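PDB 6WIL: hemolysin activator protein CdiB from Acinetobacter baumannii ACICU, which probably secretes the toxin CdiA across the outer membrane, acting as a two-partner secretion (TpsB) transporter of the Omp85 superfamily. Local coordinates for residues A[16-21]-A[270-275]; A[414-419]-A[447-452]; A[470-475]-A[544-549]; A[503-508]-A[512-517]. All blocks are in the same frame, centred on the assembly; numbering follows the deposited sequence.

Interaction 1 (A[16-21]-A[270-275])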
# COMPACT_ATOMS: atom_id res chain seq x y z
N GLN A 16 4.42 6.81 -16.05
CA GLN A 16 4.90 7.25 -14.74
C GLN A 16 3.82 8.01 -13.98
O GLN A 16 3.62 7.79 -12.78
CB GLN A 16 6.15 8.12 -14.90
CG GLN A 16 7.35 7.40 -15.51
CD GLN A 16 8.60 8.27 -15.52
OE1 GLN A 16 8.53 9.49 -15.57
NE2 GLN A 16 9.77 7.63 -15.46
N ARG A 17 3.11 8.91 -14.67
CA ARG A 17 2.02 9.63 -14.03
C ARG A 17 0.90 8.68 -13.62
O ARG A 17 0.29 8.85 -12.55
CB ARG A 17 1.48 10.71 -14.98
CG ARG A 17 0.46 11.64 -14.33
CD ARG A 17 -0.35 12.40 -15.37
NE ARG A 17 -1.43 11.59 -15.93
CZ ARG A 17 -2.63 11.45 -15.37
NH1 ARG A 17 -2.90 12.07 -14.23
NH2 ARG A 17 -3.55 10.70 -15.94
N LEU A 18 0.62 7.67 -14.44
CA LEU A 18 -0.40 6.68 -14.09
C LEU A 18 -0.01 5.91 -12.84
O LEU A 18 -0.85 5.68 -11.96
CB LEU A 18 -0.62 5.72 -15.26
CG LEU A 18 -1.88 5.91 -16.10
CD1 LEU A 18 -2.08 4.71 -17.01
CD2 LEU A 18 -3.09 6.13 -15.21
N LYS A 19 1.26 5.50 -12.74
CA LYS A 19 1.69 4.77 -11.56
C LYS A 19 1.63 5.65 -10.31
O LYS A 19 1.23 5.18 -9.24
CB LYS A 19 3.10 4.22 -11.77
CG LYS A 19 3.14 2.94 -12.61
CD LYS A 19 3.83 1.82 -11.84
CE LYS A 19 3.70 0.47 -12.53
NZ LYS A 19 4.52 0.36 -13.77
N GLU A 20 2.02 6.92 -10.44
CA GLU A 20 1.93 7.82 -9.30
C GLU A 20 0.48 8.02 -8.87
O GLU A 20 0.19 8.08 -7.67
CB GLU A 20 2.59 9.16 -9.64
CG GLU A 20 2.77 10.09 -8.45
CD GLU A 20 3.91 11.07 -8.65
OE1 GLU A 20 3.64 12.27 -8.91
OE2 GLU A 20 5.09 10.65 -8.56
N LEU A 21 -0.43 8.11 -9.84
CA LEU A 21 -1.85 8.29 -9.52
C LEU A 21 -2.42 7.07 -8.79
O LEU A 21 -3.17 7.22 -7.83
CB LEU A 21 -2.64 8.58 -10.79
CG LEU A 21 -4.17 8.48 -10.71
CD1 LEU A 21 -4.73 9.50 -9.74
CD2 LEU A 21 -4.80 8.64 -12.08
N SER A 270 -6.12 12.36 -21.17
CA SER A 270 -6.10 11.08 -20.48
C SER A 270 -7.33 10.91 -19.60
O SER A 270 -7.65 11.80 -18.80
CB SER A 270 -4.82 10.94 -19.63
OG SER A 270 -4.86 9.77 -18.84
N TYR A 271 -8.01 9.77 -19.74
CA TYR A 271 -9.16 9.41 -18.93
C TYR A 271 -8.83 8.16 -18.12
O TYR A 271 -8.30 7.19 -18.67
CB TYR A 271 -10.39 9.16 -19.82
CG TYR A 271 -11.64 8.71 -19.09
CD1 TYR A 271 -11.81 7.38 -18.70
CD2 TYR A 271 -12.67 9.60 -18.82
CE1 TYR A 271 -12.95 6.97 -18.04
CE2 TYR A 271 -13.83 9.19 -18.17
CZ TYR A 271 -13.96 7.87 -17.78
OH TYR A 271 -15.10 7.46 -17.13
N PHE A 272 -9.14 8.18 -16.83
CA PHE A 272 -8.82 7.09 -15.92
C PHE A 272 -9.98 6.84 -14.97
O PHE A 272 -10.50 7.77 -14.35
CB PHE A 272 -7.55 7.40 -15.11
CG PHE A 272 -7.19 6.36 -14.09
CD1 PHE A 272 -6.47 5.23 -14.46
CD2 PHE A 272 -7.56 6.51 -12.77
CE1 PHE A 272 -6.14 4.27 -13.52
CE2 PHE A 272 -7.23 5.55 -11.82
CZ PHE A 272 -6.51 4.43 -12.20
N ILE A 273 -10.37 5.57 -14.84
CA ILE A 273 -11.44 5.17 -13.94
C ILE A 273 -10.96 3.99 -13.11
O ILE A 273 -10.34 3.06 -13.64
CB ILE A 273 -12.73 4.81 -14.71
CG1 ILE A 273 -13.73 4.09 -13.79
CG2 ILE A 273 -12.41 3.96 -15.92
CD1 ILE A 273 -15.05 3.78 -14.45
N SER A 274 -11.22 4.03 -11.81
CA SER A 274 -10.81 2.97 -10.90
C SER A 274 -11.97 2.62 -9.98
O SER A 274 -12.63 3.52 -9.44
CB SER A 274 -9.59 3.40 -10.08
OG SER A 274 -8.99 2.29 -9.44
N TYR A 275 -12.22 1.33 -9.82
CA TYR A 275 -13.23 0.83 -8.89
C TYR A 275 -12.59 -0.20 -7.98
O TYR A 275 -11.81 -1.04 -8.42
CB TYR A 275 -14.41 0.23 -9.64
CG TYR A 275 -15.57 -0.17 -8.76
CD1 TYR A 275 -16.29 0.78 -8.05
CD2 TYR A 275 -15.96 -1.50 -8.65
CE1 TYR A 275 -17.36 0.43 -7.25
CE2 TYR A 275 -17.04 -1.87 -7.86
CZ TYR A 275 -17.73 -0.90 -7.16
OH TYR A 275 -18.79 -1.27 -6.36
O HOH W 1 -6.02 10.49 -16.16
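Phe272 meets two leucines of the N-terminal helix, Leu18 and Leu21, and so illustrates how a plug helix is seated against the inner wall of a TpsB barrel. The helix axis at 16-21 comes within 11.4 Å of that of barrel strand 270-275, and side chains fill the interval. The apolar part is a CH-pi contact: Leu21 CD2 sits over one face of the Phe272 ring, 4.0 Å from its centroid and 28° off the normal. Leu18 CD2 approaches the same ring obliquely, 3.6 Å from Phe272 CD1. Phe272 reaches both because its chi1 of 177° swings CG away from the backbone N and carries the ring off the wall to the helix.

The polar part centres on Ser270. Arg17, bent at its third torsion, brings NH2 edge-on to within 3.3 Å of Ser270 OG. A water lies 3.0 Å from Ser270 OG and is modelled against Arg17 NH2 at a doubtfully short distance. Ser270 OG is also hydrogen-bonded to Asn289 of the next strand. The two segments themselves thus meet mainly by apolar packing on the Phe272 ring, while Gln14, earlier in the same helix, adds a direct hydrogen bond to Ser270 OG.

Interaction 2 (A[414-419]-A[447-452]). With C8E ((hydroxyethyloxy)tri(ethyloxy)octane), chain D.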
# COMPACT_ATOMS: atom_id res chain seq x y z
N ALA A 414 7.62 -12.72 -21.94
CA ALA A 414 8.54 -11.66 -21.56
C ALA A 414 8.45 -11.44 -20.06
O ALA A 414 7.50 -10.79 -19.59
CB ALA A 414 8.23 -10.37 -22.33
N PRO A 415 9.39 -11.95 -19.26
CA PRO A 415 9.29 -11.79 -17.80
C PRO A 415 9.93 -10.50 -17.31
O PRO A 415 11.06 -10.17 -17.67
CB PRO A 415 10.03 -13.01 -17.27
CG PRO A 415 11.09 -13.26 -18.30
CD PRO A 415 10.53 -12.80 -19.64
N LEU A 416 9.20 -9.75 -16.47
CA LEU A 416 9.70 -8.51 -15.90
C LEU A 416 9.58 -8.57 -14.39
O LEU A 416 8.53 -8.93 -13.86
CB LEU A 416 8.93 -7.30 -16.44
CG LEU A 416 9.56 -5.96 -16.08
CD1 LEU A 416 10.91 -5.83 -16.75
CD2 LEU A 416 8.65 -4.79 -16.45
N TRP A 417 10.67 -8.23 -13.70
CA TRP A 417 10.69 -8.13 -12.25
C TRP A 417 10.62 -6.67 -11.85
O TRP A 417 11.40 -5.85 -12.34
CB TRP A 417 11.95 -8.78 -11.68
CG TRP A 417 11.92 -10.27 -11.73
CD1 TRP A 417 12.33 -11.06 -12.76
CD2 TRP A 417 11.45 -11.15 -10.71
NE1 TRP A 417 12.14 -12.38 -12.45
CE2 TRP A 417 11.60 -12.47 -11.19
CE3 TRP A 417 10.91 -10.96 -9.43
CZ2 TRP A 417 11.24 -13.58 -10.44
CZ3 TRP A 417 10.55 -12.07 -8.69
CH2 TRP A 417 10.71 -13.36 -9.20
N SER A 418 9.68 -6.34 -10.97
CA SER A 418 9.52 -4.98 -10.48
C SER A 418 9.52 -4.99 -8.96
O SER A 418 9.05 -5.95 -8.33
CB SER A 418 8.22 -4.35 -11.00
OG SER A 418 8.31 -4.10 -12.39
N ALA A 419 10.06 -3.93 -8.38
CA ALA A 419 10.16 -3.84 -6.94
C ALA A 419 9.98 -2.39 -6.51
O ALA A 419 10.24 -1.46 -7.29
CB ALA A 419 11.50 -4.39 -6.44
N LYS A 447 15.40 -10.73 -20.22
CA LYS A 447 15.46 -10.74 -21.68
C LYS A 447 15.34 -9.32 -22.23
O LYS A 447 15.15 -8.35 -21.49
CB LYS A 447 14.35 -11.63 -22.26
CG LYS A 447 14.33 -13.03 -21.67
CD LYS A 447 15.72 -13.64 -21.66
CE LYS A 447 15.73 -15.03 -21.05
NZ LYS A 447 16.36 -15.10 -19.70
N ILE A 448 15.47 -9.22 -23.55
CA ILE A 448 15.34 -7.94 -24.22
C ILE A 448 13.92 -7.43 -24.09
O ILE A 448 12.95 -8.20 -24.22
CB ILE A 448 15.75 -8.07 -25.70
CG1 ILE A 448 17.21 -8.52 -25.81
CG2 ILE A 448 15.53 -6.76 -26.44
CD1 ILE A 448 18.17 -7.71 -24.98
N LEU A 449 13.78 -6.14 -23.82
CA LEU A 449 12.48 -5.48 -23.73
C LEU A 449 12.26 -4.58 -24.94
O LEU A 449 13.21 -4.06 -25.53
CB LEU A 449 12.37 -4.65 -22.45
CG LEU A 449 12.40 -5.39 -21.12
CD1 LEU A 449 12.34 -4.39 -19.98
CD2 LEU A 449 11.24 -6.37 -21.04
N VAL A 450 10.99 -4.40 -25.29
CA VAL A 450 10.59 -3.41 -26.29
C VAL A 450 10.79 -2.04 -25.66
O VAL A 450 10.96 -1.95 -24.44
CB VAL A 450 9.14 -3.64 -26.76
CG1 VAL A 450 8.90 -5.12 -27.04
CG2 VAL A 450 8.15 -3.11 -25.73
N PRO A 451 10.81 -0.95 -26.44
CA PRO A 451 11.12 0.36 -25.84
C PRO A 451 10.22 0.78 -24.69
O PRO A 451 10.71 1.32 -23.69
CB PRO A 451 11.01 1.32 -27.04
CG PRO A 451 11.37 0.47 -28.21
CD PRO A 451 10.82 -0.89 -27.91
N ASN A 452 8.90 0.57 -24.79
CA ASN A 452 8.00 1.05 -23.75
C ASN A 452 8.18 0.32 -22.42
O ASN A 452 7.82 0.87 -21.38
CB ASN A 452 6.55 0.91 -24.21
CG ASN A 452 6.34 1.43 -25.61
OD1 ASN A 452 6.88 0.87 -26.56
ND2 ASN A 452 5.54 2.48 -25.74
C1 C8E D . 14.05 -10.66 -7.27
C2 C8E D . 14.06 -9.40 -8.13
C3 C8E D . 13.22 -8.31 -7.47
C4 C8E D . 13.29 -7.03 -8.31
C5 C8E D . 14.69 -6.43 -8.22
C6 C8E D . 14.80 -5.29 -9.22
C7 C8E D . 15.77 -4.24 -8.68
C8 C8E D . 17.17 -4.50 -9.23
O9 C8E D . 17.57 -3.39 -9.97
C10 C8E D . 18.84 -3.50 -10.56
C11 C8E D . 19.04 -2.35 -11.55
O12 C8E D . 20.30 -1.78 -11.35
C13 C8E D . 20.69 -0.89 -12.36
C14 C8E D . 22.09 -0.35 -12.06
O15 C8E D . 22.35 -0.42 -10.69
C16 C8E D . 23.57 0.17 -10.31
C17 C8E D . 23.55 0.52 -8.82
O18 C8E D . 23.50 -0.64 -8.05
C19 C8E D . 23.80 -0.44 -6.69
C20 C8E D . 22.63 -0.89 -5.83
O21 C8E D . 22.32 -2.23 -6.10
O HOH W 2 13.15 -10.02 -19.56
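Lys447 opens the path of the loop past the strand: its CG lies 4.3 Å from Pro415 CD, an aliphatic touch at the surface, where both residues also meet a crystal neighbour. Between their backbones, where the loop has left the barrel sheet, sits a water that donates to Pro415 O at 2.8 Å and accepts from Lys447 N, the latter at a distance short enough to be doubtful.

Two residues on, Leu449 supplies the one close apolar contact. Its CD1 meets Leu416 CD1 at 3.8 Å, the two side chains crossing at about a right angle, and the Leu416 branch is brought there by a chi1 of -170° that sets CG trans to the backbone N. Leu449 N is held by Asp475 OD2 from the returning limb of the same loop. Farther along, Pro451 and Asn452 reach Leu8 of the plug helix, and Pro451 O accepts from Tyr456 OH.

Leu416's neighbour in sequence, Trp417, instead meets the detergent C8E, whose C1 lies 3.7 Å above its ring, offset toward the rim. The start of the infolded loop therefore combines an apolar contact to the barrel strand, through Leu449, with a polar tie to its own returning limb, through Asp475.

Interaction 3 (A[470-475]-A[544-549]); sequences LMLSGD and DSIKKD
Leu470 and Ile546 bring together two extracellular loops of the Omp85-type barrel: the long loop between strands 432-444 and 476-487, known as L6 in this family, and the last loop, between strands 530-541 and 550-559. Their CA atoms are 6.7 Å apart, the nearest pair across the segments.

In the first shell, Ile546 CD1 does most of the touching. It rests 3.8 Å from Leu470 CB and 3.4 Å from Leu470 O, covering a main-chain carbonyl as well as a side chain. A chi1 of -59° places CG1 of the isoleucine next to its own backbone N and directs CD1 to this spot. Leu472 CD2 adds a longer contact, 4.4 Å from Ile546 CG1. All of this is van der Waals packing, partly buried.

What positions these groups lies farther out. Leu472 belongs to strand 472-474, which pairs with 455-457 in a small antiparallel sheet within L6, and Ile546 also leans on Phe466 of that loop. On the surface, a salt bridge joins Lys547 NZ to Glu469 OE2, and Ser545 OG is weakly hydrogen-bonded to Gln513. Selenomethionine Met471 points the other way, to the plug helix, whereas Leu470 reaches across to the last loop with the end of its side chain, CD1 lying 3.3 Å from the carbonyl oxygen of Ser545.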
# COMPACT_ATOMS: atom_id res chain seq x y z
N LEU A 470 15.15 14.73 -22.25
CA LEU A 470 15.99 13.60 -22.61
C LEU A 470 16.09 12.72 -21.39
O LEU A 470 16.42 13.21 -20.30
CB LEU A 470 17.38 14.03 -23.08
CG LEU A 470 17.45 14.92 -24.32
CD1 LEU A 470 18.84 15.46 -24.51
CD2 LEU A 470 16.98 14.18 -25.58
N MSE A 471 15.78 11.44 -21.56
CA MSE A 471 15.85 10.50 -20.45
C MSE A 471 16.81 9.36 -20.76
O MSE A 471 16.93 8.94 -21.92
CB MSE A 471 14.47 9.94 -20.12
CG MSE A 471 13.48 11.01 -19.67
SE MSE A 471 11.67 10.29 -19.41
CE MSE A 471 11.86 9.65 -17.56
N LEU A 472 17.53 8.90 -19.75
CA LEU A 472 18.31 7.68 -19.86
C LEU A 472 17.39 6.48 -19.66
O LEU A 472 16.38 6.58 -18.96
CB LEU A 472 19.44 7.66 -18.83
CG LEU A 472 20.30 8.93 -18.77
CD1 LEU A 472 21.28 8.86 -17.62
CD2 LEU A 472 21.04 9.18 -20.08
N SER A 473 17.73 5.36 -20.29
CA SER A 473 16.88 4.18 -20.24
C SER A 473 17.73 2.93 -20.36
O SER A 473 18.78 2.93 -21.01
CB SER A 473 15.80 4.20 -21.32
OG SER A 473 16.28 3.65 -22.55
N GLY A 474 17.28 1.87 -19.68
CA GLY A 474 17.86 0.54 -19.84
C GLY A 474 16.79 -0.49 -19.56
O GLY A 474 15.72 -0.17 -19.05
N ASP A 475 17.09 -1.73 -19.94
CA ASP A 475 16.21 -2.84 -19.60
C ASP A 475 16.13 -3.04 -18.09
O ASP A 475 15.07 -3.39 -17.54
CB ASP A 475 16.69 -4.12 -20.29
CG ASP A 475 16.09 -4.29 -21.67
OD1 ASP A 475 15.49 -3.32 -22.18
OD2 ASP A 475 16.19 -5.40 -22.21
N ASP A 544 27.19 14.05 -20.77
CA ASP A 544 27.30 15.28 -21.55
C ASP A 544 26.05 15.56 -22.37
O ASP A 544 25.71 16.72 -22.61
CB ASP A 544 28.54 15.21 -22.45
CG ASP A 544 29.83 15.44 -21.68
OD1 ASP A 544 30.04 16.58 -21.21
OD2 ASP A 544 30.62 14.49 -21.55
N SER A 545 25.34 14.51 -22.79
CA SER A 545 24.15 14.68 -23.61
C SER A 545 22.95 15.21 -22.83
O SER A 545 21.91 15.47 -23.44
CB SER A 545 23.78 13.36 -24.29
OG SER A 545 23.46 12.37 -23.34
N ILE A 546 23.07 15.35 -21.51
CA ILE A 546 22.00 15.90 -20.67
C ILE A 546 22.40 17.29 -20.22
O ILE A 546 23.56 17.53 -19.85
CB ILE A 546 21.71 14.99 -19.46
CG1 ILE A 546 21.31 13.58 -19.92
CG2 ILE A 546 20.62 15.59 -18.60
CD1 ILE A 546 19.84 13.44 -20.28
N LYS A 547 21.43 18.21 -20.22
CA LYS A 547 21.74 19.63 -20.11
C LYS A 547 22.29 20.01 -18.73
O LYS A 547 23.23 20.82 -18.64
CB LYS A 547 20.48 20.45 -20.42
CG LYS A 547 20.06 20.45 -21.87
CD LYS A 547 18.90 21.40 -22.06
CE LYS A 547 18.66 21.75 -23.53
NZ LYS A 547 17.21 22.09 -23.68
N LYS A 548 21.74 19.43 -17.66
CA LYS A 548 21.98 19.89 -16.29
C LYS A 548 21.56 21.35 -16.12
O LYS A 548 22.23 22.15 -15.46
CB LYS A 548 23.43 19.69 -15.86
CG LYS A 548 23.77 18.26 -15.47
CD LYS A 548 25.17 18.14 -14.89
CE LYS A 548 26.21 18.56 -15.91
NZ LYS A 548 25.96 17.91 -17.22
N ASP A 549 20.42 21.71 -16.70
CA ASP A 549 19.90 23.07 -16.64
C ASP A 549 19.09 23.26 -15.36
O ASP A 549 18.90 22.33 -14.57
CB ASP A 549 19.06 23.36 -17.89
CG ASP A 549 19.16 24.80 -18.33
OD1 ASP A 549 20.29 25.33 -18.40
OD2 ASP A 549 18.11 25.40 -18.64

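Interaction 4 (A[503-508]-A[512-517]). With C8E ((hydroxyethyloxy)tri(ethyloxy)octane), chain D.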
# COMPACT_ATOMS: atom_id res chain seq x y z
N TRP A 503 19.71 4.97 -12.06
CA TRP A 503 20.68 4.06 -12.65
C TRP A 503 20.00 3.26 -13.75
O TRP A 503 18.90 2.74 -13.55
CB TRP A 503 21.26 3.09 -11.62
CG TRP A 503 22.19 3.69 -10.63
CD1 TRP A 503 23.52 3.92 -10.79
CD2 TRP A 503 21.87 4.12 -9.30
NE1 TRP A 503 24.05 4.47 -9.65
CE2 TRP A 503 23.05 4.61 -8.72
CE3 TRP A 503 20.69 4.14 -8.55
CZ2 TRP A 503 23.10 5.11 -7.42
CZ3 TRP A 503 20.73 4.64 -7.26
CH2 TRP A 503 21.93 5.12 -6.71
N VAL A 504 20.66 3.14 -14.90
CA VAL A 504 20.24 2.23 -15.96
C VAL A 504 21.43 1.37 -16.35
O VAL A 504 22.58 1.78 -16.23
CB VAL A 504 19.68 2.98 -17.19
CG1 VAL A 504 18.32 3.59 -16.87
CG2 VAL A 504 20.65 4.04 -17.66
N ASN A 505 21.13 0.16 -16.80
CA ASN A 505 22.14 -0.86 -17.07
C ASN A 505 21.46 -1.97 -17.87
O ASN A 505 20.23 -1.96 -18.05
CB ASN A 505 22.77 -1.36 -15.76
CG ASN A 505 23.58 -2.63 -15.93
OD1 ASN A 505 23.17 -3.70 -15.48
ND2 ASN A 505 24.72 -2.52 -16.60
N GLY A 506 22.25 -2.92 -18.35
CA GLY A 506 21.74 -4.00 -19.15
C GLY A 506 21.68 -3.62 -20.61
O GLY A 506 22.30 -2.65 -21.06
N ARG A 507 20.92 -4.40 -21.37
CA ARG A 507 20.72 -4.07 -22.77
C ARG A 507 19.94 -2.76 -22.89
O ARG A 507 19.31 -2.28 -21.94
CB ARG A 507 19.98 -5.19 -23.48
N ASN A 508 20.00 -2.18 -24.09
CA ASN A 508 19.40 -0.89 -24.42
C ASN A 508 20.01 0.26 -23.62
O ASN A 508 19.38 1.31 -23.47
CB ASN A 508 17.88 -0.90 -24.24
CG ASN A 508 17.20 -2.06 -24.97
OD1 ASN A 508 16.04 -2.38 -24.69
ND2 ASN A 508 17.91 -2.68 -25.90
N GLY A 512 28.80 4.90 -19.51
CA GLY A 512 29.06 6.32 -19.40
C GLY A 512 27.82 7.19 -19.37
O GLY A 512 27.93 8.38 -19.02
N GLN A 513 26.65 6.65 -19.72
CA GLN A 513 25.39 7.37 -19.68
C GLN A 513 24.39 6.68 -18.76
O GLN A 513 23.20 6.63 -19.06
CB GLN A 513 24.80 7.51 -21.09
CG GLN A 513 25.75 8.14 -22.08
CD GLN A 513 25.03 9.02 -23.08
OE1 GLN A 513 23.81 8.95 -23.22
NE2 GLN A 513 25.79 9.87 -23.78
N ARG A 514 24.86 6.16 -17.64
CA ARG A 514 24.06 5.27 -16.82
C ARG A 514 23.66 5.87 -15.48
O ARG A 514 23.08 5.16 -14.65
CB ARG A 514 24.83 3.96 -16.58
CG ARG A 514 25.59 3.45 -17.80
CD ARG A 514 26.31 2.15 -17.49
NE ARG A 514 27.26 2.29 -16.39
CZ ARG A 514 28.08 1.33 -15.97
NH1 ARG A 514 28.91 1.56 -14.97
NH2 ARG A 514 28.07 0.14 -16.56
N TYR A 515 23.95 7.15 -15.24
CA TYR A 515 23.76 7.71 -13.91
C TYR A 515 23.24 9.14 -13.99
O TYR A 515 23.67 9.93 -14.83
CB TYR A 515 25.07 7.69 -13.12
CG TYR A 515 24.92 8.17 -11.70
CD1 TYR A 515 24.42 7.32 -10.72
CD2 TYR A 515 25.29 9.46 -11.33
CE1 TYR A 515 24.28 7.74 -9.41
CE2 TYR A 515 25.15 9.89 -10.02
CZ TYR A 515 24.64 9.03 -9.07
OH TYR A 515 24.50 9.44 -7.76
N LEU A 516 22.31 9.46 -13.09
CA LEU A 516 21.77 10.80 -12.95
C LEU A 516 21.74 11.18 -11.47
O LEU A 516 21.45 10.34 -10.62
CB LEU A 516 20.36 10.92 -13.53
CG LEU A 516 20.23 10.98 -15.05
CD1 LEU A 516 18.77 11.02 -15.48
CD2 LEU A 516 20.99 12.17 -15.62
N LEU A 517 22.06 12.44 -11.18
CA LEU A 517 21.99 12.97 -9.83
C LEU A 517 21.39 14.37 -9.91
O LEU A 517 21.99 15.27 -10.51
CB LEU A 517 23.36 13.02 -9.16
CG LEU A 517 23.42 13.71 -7.80
CD1 LEU A 517 22.82 12.84 -6.71
CD2 LEU A 517 24.83 14.13 -7.44
C1 C8E D . 14.05 -10.66 -7.27
C2 C8E D . 14.06 -9.40 -8.13
C3 C8E D . 13.22 -8.31 -7.47
C4 C8E D . 13.29 -7.03 -8.31
C5 C8E D . 14.69 -6.43 -8.22
C6 C8E D . 14.80 -5.29 -9.22
C7 C8E D . 15.77 -4.24 -8.68
C8 C8E D . 17.17 -4.50 -9.23
O9 C8E D . 17.57 -3.39 -9.97
C10 C8E D . 18.84 -3.50 -10.56
C11 C8E D . 19.04 -2.35 -11.55
O12 C8E D . 20.30 -1.78 -11.35
C13 C8E D . 20.69 -0.89 -12.36
C14 C8E D . 22.09 -0.35 -12.06
O15 C8E D . 22.35 -0.42 -10.69
C16 C8E D . 23.57 0.17 -10.31
C17 C8E D . 23.55 0.52 -8.82
O18 C8E D . 23.50 -0.64 -8.05
C19 C8E D . 23.80 -0.44 -6.69
C20 C8E D . 22.63 -0.89 -5.83
O21 C8E D . 22.32 -2.23 -6.10
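Trp503 faces Tyr515 as a non-hydrogen-bonded pair at the end of an antiparallel beta hairpin, formed by barrel strands 493-505 and 515-526. The two side chains lie side by side and point the same way, with ring planes 57° apart, so the pair is neither stacked nor T-shaped. Trp503 NE1 comes to the edge of the tyrosine ring, 3.1 Å from Tyr515 CD1. C8E lies over one face of the indole, its C17 3.8 Å above the plane and offset toward the ring's rim, and C8E C14 is 3.6 Å from Trp503 CB. Detergent here is consistent with a lipid-facing aromatic surface. Beyond the rings, Tyr515 OH bonds to Gln501 of the opposite strand.

Val504 provides the direct main-chain bond: its N donates to Arg514 O at 3.2 Å, fairly straight at 160° but tilted 32° from the carbonyl plane. On the barrel's inner side, Val504 CG2 packs 3.7 Å from Arg514 CA, and the valine also touches Leu472 of the infolded loop.

At Asn505, CB continues the detergent contact beside C14, and the chain then turns away through Gly506. The Arg514 side chain lies over the end of strand 493-505, its CB 3.2 Å from Val504 O.

In the fold
The four contacts show how chemistry follows position in a plugged barrel. Interaction 1 is the buried one, joining the plug helix to the wall through an aromatic ring and a polar end at Ser270. Interaction 4 lies at the surface and relies on strand pairing plus an aromatic pair; it shares the detergent with interaction 2. Interactions 2 and 3 are intermediate, partly buried, and fix the two limbs of the same infolded loop by aliphatic packing. Asp475, part of interaction 3, ties interactions 2 and 4 together: its OD2 receives Leu449 N, and its backbone N bonds to Arg507 O. Interaction 4 is nested within the chain span closed by interaction 3, while Met471 of interaction 3 packs on Gln16 of interaction 1.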